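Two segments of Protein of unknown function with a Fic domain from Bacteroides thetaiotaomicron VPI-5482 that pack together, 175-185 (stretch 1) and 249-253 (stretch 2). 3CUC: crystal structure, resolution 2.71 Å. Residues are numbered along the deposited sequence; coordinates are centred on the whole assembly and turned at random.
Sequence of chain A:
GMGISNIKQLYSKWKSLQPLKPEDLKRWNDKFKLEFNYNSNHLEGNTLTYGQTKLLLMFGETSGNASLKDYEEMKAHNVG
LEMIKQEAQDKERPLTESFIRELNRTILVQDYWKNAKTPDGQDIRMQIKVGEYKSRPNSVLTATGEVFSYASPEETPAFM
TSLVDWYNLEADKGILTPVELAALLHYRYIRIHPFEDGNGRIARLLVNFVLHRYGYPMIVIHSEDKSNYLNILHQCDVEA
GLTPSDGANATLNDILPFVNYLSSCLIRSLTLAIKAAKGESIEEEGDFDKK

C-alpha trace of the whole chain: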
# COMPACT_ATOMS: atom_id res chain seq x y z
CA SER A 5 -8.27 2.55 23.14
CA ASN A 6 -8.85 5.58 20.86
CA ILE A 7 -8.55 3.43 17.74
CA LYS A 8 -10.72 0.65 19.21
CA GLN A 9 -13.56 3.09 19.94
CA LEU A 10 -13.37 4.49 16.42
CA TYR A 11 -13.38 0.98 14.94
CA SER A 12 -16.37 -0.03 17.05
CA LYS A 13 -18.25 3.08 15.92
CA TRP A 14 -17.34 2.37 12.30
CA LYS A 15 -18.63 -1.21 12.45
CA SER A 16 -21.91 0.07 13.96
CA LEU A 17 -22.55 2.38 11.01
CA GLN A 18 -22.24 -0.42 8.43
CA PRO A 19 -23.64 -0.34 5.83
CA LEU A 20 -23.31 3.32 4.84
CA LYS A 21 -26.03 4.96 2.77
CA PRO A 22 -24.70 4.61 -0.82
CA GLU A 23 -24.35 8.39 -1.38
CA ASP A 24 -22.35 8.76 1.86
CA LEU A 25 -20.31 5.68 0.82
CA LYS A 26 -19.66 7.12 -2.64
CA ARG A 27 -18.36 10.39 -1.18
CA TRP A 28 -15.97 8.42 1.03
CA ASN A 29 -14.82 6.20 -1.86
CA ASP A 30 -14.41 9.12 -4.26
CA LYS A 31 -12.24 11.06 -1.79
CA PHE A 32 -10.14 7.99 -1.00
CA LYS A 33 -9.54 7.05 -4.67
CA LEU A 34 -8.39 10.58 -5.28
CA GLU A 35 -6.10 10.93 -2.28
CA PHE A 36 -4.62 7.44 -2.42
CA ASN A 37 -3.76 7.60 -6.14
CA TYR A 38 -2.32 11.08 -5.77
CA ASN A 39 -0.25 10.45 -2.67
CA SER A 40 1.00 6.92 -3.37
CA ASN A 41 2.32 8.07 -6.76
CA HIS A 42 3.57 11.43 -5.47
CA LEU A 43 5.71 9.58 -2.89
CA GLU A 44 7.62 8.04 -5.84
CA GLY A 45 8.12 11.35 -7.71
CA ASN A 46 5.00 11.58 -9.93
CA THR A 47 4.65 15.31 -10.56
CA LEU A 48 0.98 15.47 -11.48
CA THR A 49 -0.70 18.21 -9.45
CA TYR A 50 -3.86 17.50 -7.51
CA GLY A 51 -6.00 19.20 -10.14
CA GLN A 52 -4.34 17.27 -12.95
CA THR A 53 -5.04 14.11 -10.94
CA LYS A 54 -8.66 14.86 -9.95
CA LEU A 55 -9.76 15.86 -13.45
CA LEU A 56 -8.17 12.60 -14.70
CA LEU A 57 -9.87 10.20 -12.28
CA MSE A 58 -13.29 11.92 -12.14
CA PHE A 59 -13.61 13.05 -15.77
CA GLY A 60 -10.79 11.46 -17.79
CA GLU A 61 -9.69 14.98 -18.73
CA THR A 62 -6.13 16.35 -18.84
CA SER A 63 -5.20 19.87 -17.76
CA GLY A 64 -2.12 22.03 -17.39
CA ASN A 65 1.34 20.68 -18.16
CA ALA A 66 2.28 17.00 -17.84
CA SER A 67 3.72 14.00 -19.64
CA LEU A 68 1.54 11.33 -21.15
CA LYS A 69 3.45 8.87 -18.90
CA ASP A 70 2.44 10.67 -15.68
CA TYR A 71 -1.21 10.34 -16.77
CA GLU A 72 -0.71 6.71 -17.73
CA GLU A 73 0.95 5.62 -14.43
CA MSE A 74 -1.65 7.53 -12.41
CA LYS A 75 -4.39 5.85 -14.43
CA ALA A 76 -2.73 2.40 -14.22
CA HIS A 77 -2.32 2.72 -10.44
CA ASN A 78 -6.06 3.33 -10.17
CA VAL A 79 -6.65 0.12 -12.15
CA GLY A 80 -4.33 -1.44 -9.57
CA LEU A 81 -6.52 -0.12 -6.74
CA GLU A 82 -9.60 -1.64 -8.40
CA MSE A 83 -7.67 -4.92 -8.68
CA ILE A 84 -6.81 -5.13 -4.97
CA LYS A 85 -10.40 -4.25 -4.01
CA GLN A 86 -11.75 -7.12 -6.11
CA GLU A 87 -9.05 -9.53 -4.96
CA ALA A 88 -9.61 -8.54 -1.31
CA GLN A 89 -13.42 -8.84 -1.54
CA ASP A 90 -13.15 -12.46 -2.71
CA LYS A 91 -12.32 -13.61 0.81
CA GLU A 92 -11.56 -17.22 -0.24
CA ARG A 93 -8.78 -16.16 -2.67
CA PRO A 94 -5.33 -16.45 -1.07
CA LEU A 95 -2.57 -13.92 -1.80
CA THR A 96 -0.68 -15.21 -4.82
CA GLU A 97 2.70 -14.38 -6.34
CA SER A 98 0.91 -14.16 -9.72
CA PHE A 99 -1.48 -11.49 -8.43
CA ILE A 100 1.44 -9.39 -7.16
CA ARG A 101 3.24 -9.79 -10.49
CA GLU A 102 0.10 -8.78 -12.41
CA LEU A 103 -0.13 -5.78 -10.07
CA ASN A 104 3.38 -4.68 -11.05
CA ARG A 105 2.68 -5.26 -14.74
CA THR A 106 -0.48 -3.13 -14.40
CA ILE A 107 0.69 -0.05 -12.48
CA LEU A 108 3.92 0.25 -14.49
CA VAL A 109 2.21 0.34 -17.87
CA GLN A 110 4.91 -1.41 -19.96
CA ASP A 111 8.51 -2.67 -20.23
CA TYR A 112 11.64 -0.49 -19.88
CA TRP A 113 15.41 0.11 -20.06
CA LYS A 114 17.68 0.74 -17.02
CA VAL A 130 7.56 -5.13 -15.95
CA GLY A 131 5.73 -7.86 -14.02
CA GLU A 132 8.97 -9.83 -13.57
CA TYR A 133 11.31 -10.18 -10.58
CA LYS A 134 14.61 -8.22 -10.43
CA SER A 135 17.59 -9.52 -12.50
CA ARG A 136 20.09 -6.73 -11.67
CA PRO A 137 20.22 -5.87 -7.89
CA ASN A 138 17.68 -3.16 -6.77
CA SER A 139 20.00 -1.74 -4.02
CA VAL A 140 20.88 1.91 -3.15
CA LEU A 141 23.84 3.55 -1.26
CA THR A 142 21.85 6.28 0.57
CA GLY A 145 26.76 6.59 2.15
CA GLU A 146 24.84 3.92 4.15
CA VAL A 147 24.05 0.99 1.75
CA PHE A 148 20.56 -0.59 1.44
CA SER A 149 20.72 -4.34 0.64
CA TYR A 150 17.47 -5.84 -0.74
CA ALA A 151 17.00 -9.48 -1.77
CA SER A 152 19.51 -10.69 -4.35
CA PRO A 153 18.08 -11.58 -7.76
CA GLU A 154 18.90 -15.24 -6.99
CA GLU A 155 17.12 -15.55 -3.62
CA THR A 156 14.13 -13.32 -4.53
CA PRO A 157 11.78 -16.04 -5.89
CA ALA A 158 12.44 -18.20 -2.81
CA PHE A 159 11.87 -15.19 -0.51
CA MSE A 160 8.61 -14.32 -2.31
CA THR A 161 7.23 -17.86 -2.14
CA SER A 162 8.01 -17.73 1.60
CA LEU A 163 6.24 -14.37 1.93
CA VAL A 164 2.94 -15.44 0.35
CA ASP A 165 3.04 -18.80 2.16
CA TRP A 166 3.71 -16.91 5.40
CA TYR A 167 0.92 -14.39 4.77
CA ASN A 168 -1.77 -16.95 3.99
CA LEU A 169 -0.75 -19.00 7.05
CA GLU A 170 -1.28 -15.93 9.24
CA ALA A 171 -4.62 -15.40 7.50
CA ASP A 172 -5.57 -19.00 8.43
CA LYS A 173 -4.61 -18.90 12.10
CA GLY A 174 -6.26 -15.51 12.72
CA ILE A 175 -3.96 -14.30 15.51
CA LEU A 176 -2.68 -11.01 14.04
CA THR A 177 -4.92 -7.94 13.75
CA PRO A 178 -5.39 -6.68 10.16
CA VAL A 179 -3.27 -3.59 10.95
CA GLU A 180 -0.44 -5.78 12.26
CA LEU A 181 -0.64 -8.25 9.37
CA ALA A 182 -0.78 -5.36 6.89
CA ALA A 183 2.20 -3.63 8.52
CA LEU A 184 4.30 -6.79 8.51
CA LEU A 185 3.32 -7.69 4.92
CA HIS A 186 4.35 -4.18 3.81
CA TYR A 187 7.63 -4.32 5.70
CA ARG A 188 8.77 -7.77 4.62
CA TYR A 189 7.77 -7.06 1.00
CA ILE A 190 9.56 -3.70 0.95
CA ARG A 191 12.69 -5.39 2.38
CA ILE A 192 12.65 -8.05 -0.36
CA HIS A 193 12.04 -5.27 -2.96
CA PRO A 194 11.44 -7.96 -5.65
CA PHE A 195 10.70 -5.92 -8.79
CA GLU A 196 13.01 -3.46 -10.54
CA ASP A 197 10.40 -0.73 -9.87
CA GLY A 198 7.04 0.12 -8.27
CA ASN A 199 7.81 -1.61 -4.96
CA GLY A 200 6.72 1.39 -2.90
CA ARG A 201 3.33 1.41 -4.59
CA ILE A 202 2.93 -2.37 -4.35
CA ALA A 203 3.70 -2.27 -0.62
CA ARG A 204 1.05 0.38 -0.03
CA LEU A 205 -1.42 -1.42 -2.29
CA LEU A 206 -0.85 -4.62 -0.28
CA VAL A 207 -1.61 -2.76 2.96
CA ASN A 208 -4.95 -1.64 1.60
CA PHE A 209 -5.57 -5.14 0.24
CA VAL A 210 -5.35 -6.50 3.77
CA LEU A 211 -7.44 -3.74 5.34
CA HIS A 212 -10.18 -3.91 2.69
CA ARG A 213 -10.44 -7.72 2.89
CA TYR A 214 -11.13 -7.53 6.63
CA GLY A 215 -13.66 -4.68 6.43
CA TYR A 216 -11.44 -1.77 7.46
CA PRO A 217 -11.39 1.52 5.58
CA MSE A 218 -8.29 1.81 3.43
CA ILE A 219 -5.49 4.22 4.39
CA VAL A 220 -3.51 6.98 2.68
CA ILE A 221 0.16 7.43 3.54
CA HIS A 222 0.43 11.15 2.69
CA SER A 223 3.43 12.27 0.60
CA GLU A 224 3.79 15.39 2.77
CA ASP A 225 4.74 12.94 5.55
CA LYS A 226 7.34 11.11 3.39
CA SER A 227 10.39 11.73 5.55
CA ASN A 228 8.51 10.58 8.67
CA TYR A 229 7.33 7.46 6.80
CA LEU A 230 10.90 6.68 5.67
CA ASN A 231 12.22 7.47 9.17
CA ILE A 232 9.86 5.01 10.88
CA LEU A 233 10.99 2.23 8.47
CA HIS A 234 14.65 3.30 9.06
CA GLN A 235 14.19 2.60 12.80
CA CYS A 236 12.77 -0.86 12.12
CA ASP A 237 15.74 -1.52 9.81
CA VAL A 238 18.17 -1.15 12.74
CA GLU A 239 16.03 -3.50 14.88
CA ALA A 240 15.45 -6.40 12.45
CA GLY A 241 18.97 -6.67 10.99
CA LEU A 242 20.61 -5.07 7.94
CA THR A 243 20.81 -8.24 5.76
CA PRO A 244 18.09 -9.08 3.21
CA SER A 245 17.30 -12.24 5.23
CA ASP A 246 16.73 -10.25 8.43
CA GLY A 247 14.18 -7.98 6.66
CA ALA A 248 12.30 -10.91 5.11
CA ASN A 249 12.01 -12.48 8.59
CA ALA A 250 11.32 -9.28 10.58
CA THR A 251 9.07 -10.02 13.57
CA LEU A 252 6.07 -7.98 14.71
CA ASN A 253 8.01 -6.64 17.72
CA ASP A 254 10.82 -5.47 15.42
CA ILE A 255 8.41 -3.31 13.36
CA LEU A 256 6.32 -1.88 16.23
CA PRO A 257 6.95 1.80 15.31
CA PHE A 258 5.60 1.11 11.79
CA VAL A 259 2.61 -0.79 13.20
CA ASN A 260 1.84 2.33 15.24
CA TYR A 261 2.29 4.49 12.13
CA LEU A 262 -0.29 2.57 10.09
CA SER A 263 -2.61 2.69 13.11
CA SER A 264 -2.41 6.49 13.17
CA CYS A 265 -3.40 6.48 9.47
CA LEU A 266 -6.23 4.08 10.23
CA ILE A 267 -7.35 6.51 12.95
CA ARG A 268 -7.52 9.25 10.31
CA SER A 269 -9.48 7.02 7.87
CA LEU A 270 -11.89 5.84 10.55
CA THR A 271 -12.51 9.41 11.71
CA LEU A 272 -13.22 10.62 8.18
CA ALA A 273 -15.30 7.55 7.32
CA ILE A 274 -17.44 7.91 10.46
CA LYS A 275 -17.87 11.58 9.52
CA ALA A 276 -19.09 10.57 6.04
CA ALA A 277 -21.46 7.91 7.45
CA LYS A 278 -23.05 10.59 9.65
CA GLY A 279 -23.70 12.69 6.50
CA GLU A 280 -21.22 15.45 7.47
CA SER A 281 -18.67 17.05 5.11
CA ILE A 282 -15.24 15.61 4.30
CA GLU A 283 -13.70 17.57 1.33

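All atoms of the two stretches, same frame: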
# COMPACT_ATOMS: atom_id res chain seq x y z
N ILE A 175 -4.51 -14.87 14.28
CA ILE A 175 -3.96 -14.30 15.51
C ILE A 175 -3.68 -12.81 15.36
O ILE A 175 -4.05 -12.03 16.22
CB ILE A 175 -2.67 -15.02 15.94
CG1 ILE A 175 -2.97 -16.45 16.37
CG2 ILE A 175 -1.98 -14.25 17.08
CD1 ILE A 175 -1.72 -17.28 16.66
N LEU A 176 -3.02 -12.42 14.27
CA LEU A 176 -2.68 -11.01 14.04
C LEU A 176 -3.91 -10.16 13.68
O LEU A 176 -4.82 -10.62 12.99
CB LEU A 176 -1.63 -10.88 12.92
CG LEU A 176 -0.27 -11.54 13.17
CD1 LEU A 176 0.51 -11.63 11.87
CD2 LEU A 176 0.53 -10.78 14.22
N THR A 177 -3.92 -8.92 14.17
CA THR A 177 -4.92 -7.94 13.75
C THR A 177 -4.62 -7.54 12.30
O THR A 177 -3.47 -7.62 11.87
CB THR A 177 -4.92 -6.64 14.61
OG1 THR A 177 -3.77 -5.84 14.29
CG2 THR A 177 -4.92 -6.96 16.09
N PRO A 178 -5.65 -7.12 11.54
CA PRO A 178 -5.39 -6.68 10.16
C PRO A 178 -4.35 -5.57 10.03
O PRO A 178 -3.62 -5.56 9.04
CB PRO A 178 -6.77 -6.21 9.68
CG PRO A 178 -7.72 -7.02 10.49
CD PRO A 178 -7.09 -7.08 11.86
N VAL A 179 -4.27 -4.67 11.01
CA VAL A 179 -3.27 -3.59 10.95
C VAL A 179 -1.87 -4.17 11.10
O VAL A 179 -0.95 -3.80 10.36
CB VAL A 179 -3.51 -2.52 12.04
CG1 VAL A 179 -2.46 -1.41 11.95
CG2 VAL A 179 -4.90 -1.94 11.90
N GLU A 180 -1.71 -5.10 12.04
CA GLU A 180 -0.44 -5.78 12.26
C GLU A 180 -0.02 -6.58 11.03
O GLU A 180 1.11 -6.44 10.56
CB GLU A 180 -0.54 -6.74 13.46
CG GLU A 180 -0.64 -6.04 14.81
CD GLU A 180 -1.06 -6.98 15.93
OE1 GLU A 180 -1.53 -8.11 15.65
OE2 GLU A 180 -0.92 -6.59 17.11
N LEU A 181 -0.93 -7.40 10.52
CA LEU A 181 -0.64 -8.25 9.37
C LEU A 181 -0.29 -7.39 8.15
O LEU A 181 0.63 -7.71 7.40
CB LEU A 181 -1.82 -9.18 9.05
CG LEU A 181 -1.67 -10.13 7.85
CD1 LEU A 181 -0.42 -10.98 7.97
CD2 LEU A 181 -2.89 -11.02 7.69
N ALA A 182 -1.03 -6.30 7.98
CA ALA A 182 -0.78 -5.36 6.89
C ALA A 182 0.59 -4.71 7.05
O ALA A 182 1.35 -4.63 6.09
CB ALA A 182 -1.87 -4.29 6.84
N ALA A 183 0.91 -4.27 8.26
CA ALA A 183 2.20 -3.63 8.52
C ALA A 183 3.35 -4.57 8.22
O ALA A 183 4.32 -4.17 7.59
CB ALA A 183 2.27 -3.15 9.96
N LEU A 184 3.23 -5.81 8.66
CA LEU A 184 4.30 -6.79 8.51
C LEU A 184 4.43 -7.26 7.06
O LEU A 184 5.55 -7.47 6.59
CB LEU A 184 4.09 -7.98 9.44
CG LEU A 184 5.32 -8.78 9.90
CD1 LEU A 184 6.49 -7.87 10.29
CD2 LEU A 184 4.94 -9.67 11.07
N LEU A 185 3.31 -7.40 6.36
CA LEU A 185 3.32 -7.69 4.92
C LEU A 185 4.04 -6.59 4.13
O LEU A 185 4.87 -6.88 3.26
CB LEU A 185 1.90 -7.87 4.37
CG LEU A 185 1.75 -8.17 2.87
CD1 LEU A 185 2.58 -9.37 2.46
CD2 LEU A 185 0.29 -8.37 2.49
N ASN A 249 12.46 -11.78 7.39
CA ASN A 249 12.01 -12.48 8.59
C ASN A 249 11.74 -11.55 9.78
O ASN A 249 11.68 -12.02 10.93
CB ASN A 249 13.03 -13.54 8.97
CG ASN A 249 13.30 -14.52 7.85
OD1 ASN A 249 12.51 -15.43 7.61
ND2 ASN A 249 14.41 -14.33 7.16
N ALA A 250 11.57 -10.26 9.52
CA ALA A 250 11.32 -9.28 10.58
C ALA A 250 10.07 -9.66 11.37
O ALA A 250 9.03 -9.96 10.78
CB ALA A 250 11.17 -7.89 9.99
N THR A 251 10.18 -9.64 12.69
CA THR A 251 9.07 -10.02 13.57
C THR A 251 8.18 -8.81 13.84
O THR A 251 8.57 -7.67 13.56
CB THR A 251 9.56 -10.55 14.92
OG1 THR A 251 10.10 -9.47 15.69
CG2 THR A 251 10.60 -11.64 14.72
N LEU A 252 7.01 -9.06 14.40
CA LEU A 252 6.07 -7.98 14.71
C LEU A 252 6.70 -6.98 15.69
O LEU A 252 6.57 -5.76 15.52
CB LEU A 252 4.77 -8.56 15.28
CG LEU A 252 3.57 -7.61 15.38
CD1 LEU A 252 3.21 -7.06 14.01
CD2 LEU A 252 2.37 -8.33 15.98
N ASN A 253 7.40 -7.49 16.69
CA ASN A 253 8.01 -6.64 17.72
C ASN A 253 9.15 -5.79 17.17
O ASN A 253 9.43 -4.71 17.71
CB ASN A 253 8.50 -7.49 18.90
CG ASN A 253 7.35 -8.09 19.71
OD1 ASN A 253 7.54 -8.57 20.83
ND2 ASN A 253 6.15 -8.08 19.14

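A small, wholly van der Waals contact, with no hydrogen bond crossing it, joins the start of a helix to an irregular segment through three leucines, the side chain of a glutamate and a run of backbone. The two stretches bury 248 Å² between them, and L252 contributes the largest share, 102 Å². Its CA-to-CB bond points sideways to stretch 1, but with chi1 t and chi2 p the end of the side chain comes nearer, so that both methyls reach stretch 1. L252 CD2 lies 3.5 Å from L176 CD2 and 3.7 Å from E180 CD, while L252 CD1 lies 3.8 Å from E180 CB and 4.3 Å from L184 CD2. L176, E180 and L184 all direct CA-to-CB toward stretch 2; the four-residue spacing from E180 to L184, about one helical turn, brings both to the same side of the helix, and L176 extends the row into the preceding loop. L181, on the helix between them, points away.

L184, buried and with chi1 t and chi2 p, also packs against main chain: its CD1 is 3.3 Å from A250 O and 3.9 Å from T251 O, and its CD2 is 4.0 Å from L252 N. A250 is buried as well, its single methyl carbon directed toward the helix but no closer than 4.7 Å. T251 directs CA-to-CB away and is exposed, its carbonyl O making the approach to L184 CD1.

E180 combines packing against L252 with a hydrogen bond made by one carboxylate oxygen, OE1, within its own stretch. T177 N donates to E180 OE1 at 2.9 Å, and E180 N donates to T177 OG1 at 3.1 Å, a reciprocal pair in which the threonine caps the helix that begins at P178. This arrangement ties down the E180 side chain while its CD rests beside the L252 methyl.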